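Local coordinates for major capsid protein P2 (Pseudoalteromonas phage pm2, PDB 2VVF) that forms the trimeric double jelly-roll building block of the capsid of a lipid-containing marine bacteriophage, at residues Arg54-Tyr59 / Ser142-Arg147; Tyr170-Ile175 / Val258-Val263. All coordinates share one frame; numbering follows the deposited sequence.

Interaction 1: Arg54-Tyr59 / Ser142-Arg147. With CA (calcium ion), chain G.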
loop_
_atom_site.group_PDB
_atom_site.type_symbol
_atom_site.label_atom_id
_atom_site.label_comp_id
_atom_site.label_asym_id
_atom_site.label_seq_id
_atom_site.Cartn_x
_atom_site.Cartn_y
_atom_site.Cartn_z
ATOM N N ARG A 54 -25.789 -24.975 -3.587
ATOM C CA ARG A 54 -26.176 -24.015 -2.555
ATOM C C ARG A 54 -25.641 -22.617 -2.854
ATOM O O ARG A 54 -24.596 -22.465 -3.485
ATOM C CB ARG A 54 -25.699 -24.486 -1.182
ATOM C CG ARG A 54 -25.750 -25.997 -0.998
ATOM C CD ARG A 54 -25.034 -26.424 0.268
ATOM N NE ARG A 54 -25.673 -25.879 1.462
ATOM C CZ ARG A 54 -26.791 -26.360 1.994
ATOM N NH1 ARG A 54 -27.399 -27.400 1.440
ATOM N NH2 ARG A 54 -27.301 -25.801 3.082
ATOM N N LEU A 55 -26.354 -21.599 -2.385
ATOM C CA LEU A 55 -25.957 -20.217 -2.628
ATOM C C LEU A 55 -24.866 -19.728 -1.683
ATOM O O LEU A 55 -24.968 -19.882 -0.466
ATOM C CB LEU A 55 -27.164 -19.281 -2.541
ATOM C CG LEU A 55 -26.826 -17.788 -2.580
ATOM C CD1 LEU A 55 -26.557 -17.332 -4.009
ATOM C CD2 LEU A 55 -27.933 -16.962 -1.948
ATOM N N LEU A 56 -23.832 -19.118 -2.255
ATOM C CA LEU A 56 -22.739 -18.566 -1.468
ATOM C C LEU A 56 -22.882 -17.051 -1.444
ATOM O O LEU A 56 -23.117 -16.455 -0.394
ATOM C CB LEU A 56 -21.390 -18.960 -2.072
ATOM C CG LEU A 56 -20.152 -18.434 -1.344
ATOM C CD1 LEU A 56 -19.871 -19.259 -0.100
ATOM C CD2 LEU A 56 -18.946 -18.422 -2.269
ATOM N N SER A 57 -22.768 -16.440 -2.620
ATOM C CA SER A 57 -22.892 -14.994 -2.759
ATOM C C SER A 57 -23.910 -14.664 -3.843
ATOM O O SER A 57 -24.104 -15.439 -4.783
ATOM C CB SER A 57 -21.538 -14.372 -3.114
ATOM O OG SER A 57 -20.662 -14.387 -2.001
ATOM N N THR A 58 -24.557 -13.512 -3.713
ATOM C CA THR A 58 -25.555 -13.093 -4.686
ATOM C C THR A 58 -25.421 -11.620 -5.064
ATOM O O THR A 58 -25.171 -10.765 -4.213
ATOM C CB THR A 58 -26.984 -13.424 -4.207
ATOM O OG1 THR A 58 -27.935 -12.708 -5.002
ATOM C CG2 THR A 58 -27.165 -13.034 -2.750
ATOM N N TYR A 59 -25.601 -11.331 -6.349
ATOM C CA TYR A 59 -25.545 -9.964 -6.853
ATOM C C TYR A 59 -26.783 -9.710 -7.705
ATOM O O TYR A 59 -27.045 -10.447 -8.654
ATOM C CB TYR A 59 -24.298 -9.758 -7.717
ATOM C CG TYR A 59 -22.987 -9.885 -6.974
ATOM C CD1 TYR A 59 -22.326 -8.760 -6.497
ATOM C CD2 TYR A 59 -22.390 -11.125 -6.784
ATOM C CE1 TYR A 59 -21.119 -8.870 -5.833
ATOM C CE2 TYR A 59 -21.185 -11.244 -6.120
ATOM C CZ TYR A 59 -20.554 -10.114 -5.647
ATOM O OH TYR A 59 -19.354 -10.232 -4.986
ATOM N N SER A 142 -13.456 -23.875 2.609
ATOM C CA SER A 142 -13.020 -23.178 3.815
ATOM C C SER A 142 -13.609 -21.773 3.977
ATOM O O SER A 142 -14.780 -21.540 3.673
ATOM C CB SER A 142 -11.491 -23.132 3.865
ATOM O OG SER A 142 -11.030 -22.432 5.006
ATOM N N TRP A 143 -12.795 -20.848 4.480
ATOM C CA TRP A 143 -13.226 -19.469 4.703
ATOM C C TRP A 143 -13.591 -18.764 3.400
ATOM O O TRP A 143 -12.750 -18.594 2.519
ATOM C CB TRP A 143 -12.147 -18.678 5.446
ATOM C CG TRP A 143 -12.389 -18.591 6.919
ATOM C CD1 TRP A 143 -11.920 -19.442 7.879
ATOM C CD2 TRP A 143 -13.203 -17.627 7.599
ATOM N NE1 TRP A 143 -12.384 -19.060 9.117
ATOM C CE2 TRP A 143 -13.175 -17.950 8.970
ATOM C CE3 TRP A 143 -13.941 -16.517 7.182
ATOM C CZ2 TRP A 143 -13.857 -17.202 9.926
ATOM C CZ3 TRP A 143 -14.622 -15.778 8.132
ATOM C CH2 TRP A 143 -14.573 -16.123 9.489
ATOM N N LEU A 144 -14.847 -18.344 3.293
ATOM C CA LEU A 144 -15.332 -17.667 2.097
ATOM C C LEU A 144 -16.176 -16.449 2.457
ATOM O O LEU A 144 -16.738 -16.372 3.548
ATOM C CB LEU A 144 -16.185 -18.633 1.266
ATOM C CG LEU A 144 -15.559 -19.330 0.055
ATOM C CD1 LEU A 144 -14.055 -19.442 0.195
ATOM C CD2 LEU A 144 -16.185 -20.700 -0.151
ATOM N N THR A 145 -16.280 -15.512 1.519
ATOM C CA THR A 145 -17.111 -14.325 1.695
ATOM C C THR A 145 -18.491 -14.666 1.144
ATOM O O THR A 145 -18.611 -15.169 0.026
ATOM C CB THR A 145 -16.524 -13.104 0.958
ATOM O OG1 THR A 145 -15.278 -12.730 1.557
ATOM C CG2 THR A 145 -17.486 -11.929 1.024
ATOM N N MET A 146 -19.530 -14.421 1.936
ATOM C CA MET A 146 -20.890 -14.732 1.511
ATOM C C MET A 146 -21.762 -13.486 1.446
ATOM O O MET A 146 -22.337 -13.065 2.448
ATOM C CB MET A 146 -21.512 -15.785 2.430
ATOM C CG MET A 146 -20.845 -17.145 2.329
ATOM S SD MET A 146 -20.813 -18.025 3.892
ATOM C CE MET A 146 -19.485 -19.211 3.591
ATOM N N ARG A 147 -21.845 -12.898 0.259
ATOM C CA ARG A 147 -22.632 -11.690 0.042
ATOM C C ARG A 147 -24.121 -12.020 -0.016
ATOM O O ARG A 147 -24.566 -12.772 -0.884
ATOM C CB ARG A 147 -22.185 -11.006 -1.250
ATOM C CG ARG A 147 -22.730 -9.606 -1.455
ATOM C CD ARG A 147 -22.623 -9.202 -2.920
ATOM N NE ARG A 147 -22.720 -7.757 -3.108
ATOM C CZ ARG A 147 -23.837 -7.125 -3.448
ATOM N NH1 ARG A 147 -24.957 -7.810 -3.634
ATOM N NH2 ARG A 147 -23.836 -5.807 -3.598
HETATM CA CA CA G . -11.067 -20.408 1.309
#
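L56 reaches segment 142-147 with its CD1 methyl. Its side chain crosses those of L144 and M146 at about a right angle. CD1 of L56 lies 3.4 Å from CG of M146 and 4.0 Å from CD2 of L144. L56 and S57 both face V49 of strand 44-51, which makes a classic beta bulge. S57 OG sits beside its own backbone N, anti to the carbonyl carbon (chi1 -72°). There S57 OG accepts a nearly straight hydrogen bond from N of R147, 3.0 Å away. N of T58 gives a bent bond to O of R147 at 2.9 Å. O of T58 accepts NH1 of R147 at 3.0 Å, with the donor in the carbonyl plane. At Y59, CD of R147 lies over one face of the Y59 ring, 3.6 Å from the centroid, a CH-pi contact. Ring and guanidinium planes are 20° apart, and CD1 of Y59 lies over the guanidinium, toward its rim. Y59 OH is hydrogen-bonded to E68, while D64 and E68 form weak, long ion pairs with R147. Beyond the contact, W143 O binds calcium at 2.8 Å, as do the backbone O atoms of A105 and P141. The chemistry implies a join between the two jelly rolls made by one backbone bond and two bonds that each use a side chain, all on R147, whose charge the nearby acids probably help to stabilise.

Interaction 2: Tyr170-Ile175 / Val258-Val263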
loop_
_atom_site.group_PDB
_atom_site.type_symbol
_atom_site.label_atom_id
_atom_site.label_comp_id
_atom_site.label_asym_id
_atom_site.label_seq_id
_atom_site.Cartn_x
_atom_site.Cartn_y
_atom_site.Cartn_z
ATOM N N TYR A 170 -20.350 -17.383 12.324
ATOM C CA TYR A 170 -20.021 -16.540 11.182
ATOM C C TYR A 170 -19.685 -15.122 11.630
ATOM O O TYR A 170 -19.885 -14.765 12.790
ATOM C CB TYR A 170 -21.184 -16.517 10.186
ATOM C CG TYR A 170 -21.324 -17.793 9.389
ATOM C CD1 TYR A 170 -21.026 -17.824 8.035
ATOM C CD2 TYR A 170 -21.745 -18.970 9.993
ATOM C CE1 TYR A 170 -21.147 -18.991 7.301
ATOM C CE2 TYR A 170 -21.871 -20.141 9.269
ATOM C CZ TYR A 170 -21.571 -20.147 7.923
ATOM O OH TYR A 170 -21.691 -21.312 7.196
ATOM N N ARG A 171 -19.177 -14.320 10.701
ATOM C CA ARG A 171 -18.821 -12.936 10.990
ATOM C C ARG A 171 -19.450 -12.009 9.962
ATOM O O ARG A 171 -19.929 -12.456 8.921
ATOM C CB ARG A 171 -17.302 -12.753 10.949
ATOM C CG ARG A 171 -16.526 -13.612 11.930
ATOM C CD ARG A 171 -15.093 -13.119 12.049
ATOM N NE ARG A 171 -14.489 -13.464 13.334
ATOM C CZ ARG A 171 -14.223 -12.584 14.295
ATOM N NH1 ARG A 171 -14.509 -11.300 14.123
ATOM N NH2 ARG A 171 -13.670 -12.989 15.428
ATOM N N ILE A 172 -19.423 -10.715 10.251
ATOM C CA ILE A 172 -19.943 -9.713 9.333
ATOM C C ILE A 172 -18.835 -8.718 9.024
ATOM O O ILE A 172 -18.378 -7.993 9.906
ATOM C CB ILE A 172 -21.189 -9.005 9.890
ATOM C CG1 ILE A 172 -22.339 -10.002 10.049
ATOM C CG2 ILE A 172 -21.600 -7.860 8.972
ATOM C CD1 ILE A 172 -23.576 -9.404 10.680
ATOM N N ALA A 173 -18.381 -8.716 7.776
ATOM C CA ALA A 173 -17.313 -7.819 7.355
ATOM C C ALA A 173 -17.832 -6.400 7.167
ATOM O O ALA A 173 -17.176 -5.434 7.559
ATOM C CB ALA A 173 -16.668 -8.326 6.072
ATOM N N ALA A 174 -19.010 -6.278 6.563
ATOM C CA ALA A 174 -19.597 -4.969 6.319
ATOM C C ALA A 174 -21.085 -5.034 6.006
ATOM O O ALA A 174 -21.621 -6.092 5.691
ATOM C CB ALA A 174 -18.853 -4.262 5.198
ATOM N N ILE A 175 -21.740 -3.883 6.095
ATOM C CA ILE A 175 -23.158 -3.765 5.786
ATOM C C ILE A 175 -23.335 -2.538 4.900
ATOM O O ILE A 175 -22.876 -1.450 5.239
ATOM C CB ILE A 175 -24.010 -3.656 7.062
ATOM C CG1 ILE A 175 -23.871 -4.920 7.910
ATOM C CG2 ILE A 175 -25.468 -3.403 6.709
ATOM C CD1 ILE A 175 -24.315 -4.737 9.349
ATOM N N VAL A 258 -25.257 -7.467 3.062
ATOM C CA VAL A 258 -24.493 -7.936 4.211
ATOM C C VAL A 258 -23.409 -8.907 3.765
ATOM O O VAL A 258 -23.700 -9.960 3.198
ATOM C CB VAL A 258 -25.401 -8.569 5.277
ATOM C CG1 VAL A 258 -24.587 -8.969 6.503
ATOM C CG2 VAL A 258 -26.523 -7.620 5.655
ATOM N N GLU A 259 -22.156 -8.540 4.013
ATOM C CA GLU A 259 -21.027 -9.384 3.650
ATOM C C GLU A 259 -20.675 -10.297 4.817
ATOM O O GLU A 259 -19.981 -9.890 5.749
ATOM C CB GLU A 259 -19.817 -8.528 3.275
ATOM C CG GLU A 259 -19.977 -7.764 1.973
ATOM C CD GLU A 259 -18.719 -7.017 1.580
ATOM O OE1 GLU A 259 -17.753 -7.670 1.132
ATOM O OE2 GLU A 259 -18.691 -5.777 1.728
ATOM N N TYR A 260 -21.179 -11.524 4.773
ATOM C CA TYR A 260 -20.912 -12.495 5.824
ATOM C C TYR A 260 -19.589 -13.202 5.551
ATOM O O TYR A 260 -19.048 -13.125 4.448
ATOM C CB TYR A 260 -22.041 -13.526 5.904
ATOM C CG TYR A 260 -23.336 -12.984 6.464
ATOM C CD1 TYR A 260 -23.546 -12.909 7.835
ATOM C CD2 TYR A 260 -24.361 -12.572 5.620
ATOM C CE1 TYR A 260 -24.735 -12.426 8.347
ATOM C CE2 TYR A 260 -25.552 -12.089 6.126
ATOM C CZ TYR A 260 -25.733 -12.016 7.487
ATOM O OH TYR A 260 -26.917 -11.533 7.990
ATOM N N MET A 261 -19.084 -13.901 6.560
ATOM C CA MET A 261 -17.837 -14.643 6.442
ATOM C C MET A 261 -17.883 -15.861 7.356
ATOM O O MET A 261 -18.429 -15.801 8.456
ATOM C CB MET A 261 -16.651 -13.763 6.846
ATOM C CG MET A 261 -16.291 -12.676 5.852
ATOM S SD MET A 261 -14.915 -11.669 6.443
ATOM C CE MET A 261 -15.376 -11.435 8.156
ATOM N N GLY A 262 -17.289 -16.959 6.907
ATOM C CA GLY A 262 -17.254 -18.178 7.700
ATOM C C GLY A 262 -16.741 -19.349 6.865
ATOM O O GLY A 262 -16.616 -19.244 5.653
ATOM N N VAL A 263 -16.423 -20.450 7.528
ATOM C CA VAL A 263 -15.955 -21.672 6.887
ATOM C C VAL A 263 -17.163 -22.305 6.226
ATOM O O VAL A 263 -18.154 -22.648 6.884
ATOM C CB VAL A 263 -15.304 -22.649 7.911
ATOM C CG1 VAL A 263 -14.930 -23.949 7.263
ATOM C CG2 VAL A 263 -14.114 -22.004 8.621
#
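M261 and R171 face each other as an antiparallel hydrogen-bonded pair, and the side chain of M261 lies on the same face of the sheet as R171. CB of M261 lies 4.1 Å from O of R171. The chain continues through CG to SD of M261, which rests 3.8 Å from CB of A173. A bend at chi3 (-43°) then brings CE of M261 to 3.6 Å from CB of R171, and it also touches CB of A173. The methionine tip thus packs on two residues of the partner strand. The backbones hold this pair by N of R171 to O of M261 at 2.8 Å, and by N of M261 to O of R171, the donor standing above the carbonyl plane. Farther on, E259 O accepts N of A173 almost along the C=O axis, at 2.8 Å. E259 N in turn bonds to O of A174. A173 and A174 both sit opposite E259, consistent with a beta bulge in strand 171-175. The face opposite that of R171 and M261 carries I172, I175, V258 and Y260. There CG1 of I172 lies beside CE1 of Y260 at 3.8 Å, the two side chains pointing the same way, while CG2 of I172 meets CG1 of V258. At the far end the ring of Y170 leans obliquely on CA of G262. E259 OE2 is bonded to H176, and Y260 OH to O of P165. The pair lies within a sheet of the C-terminal jelly roll: strand 143-154 borders 252-263, while strands 218-222 and 233-234 pair with 171-178.

How the interactions relate
Interactions 1 and 2 are centred 9 Å apart, and both reach the same sheet, through neighbouring strands 143-154 and 252-263. N of M146 is probably hydrogen-bonded to O of Y260 at 2.9 Å, and N of L144 to O of G262 at 3.1 Å. The indole of W143 packs on M261, and M146 touches Y170. In chain order interaction 1 closes before interaction 2 opens. Interaction 1 ties the edge strand of the N-terminal jelly roll to the C-terminal one, and interaction 2 is internal to the latter. W143 of interaction 1 binds the calcium through its backbone O; the side chain of V263 in interaction 2 is about 8 Å from it.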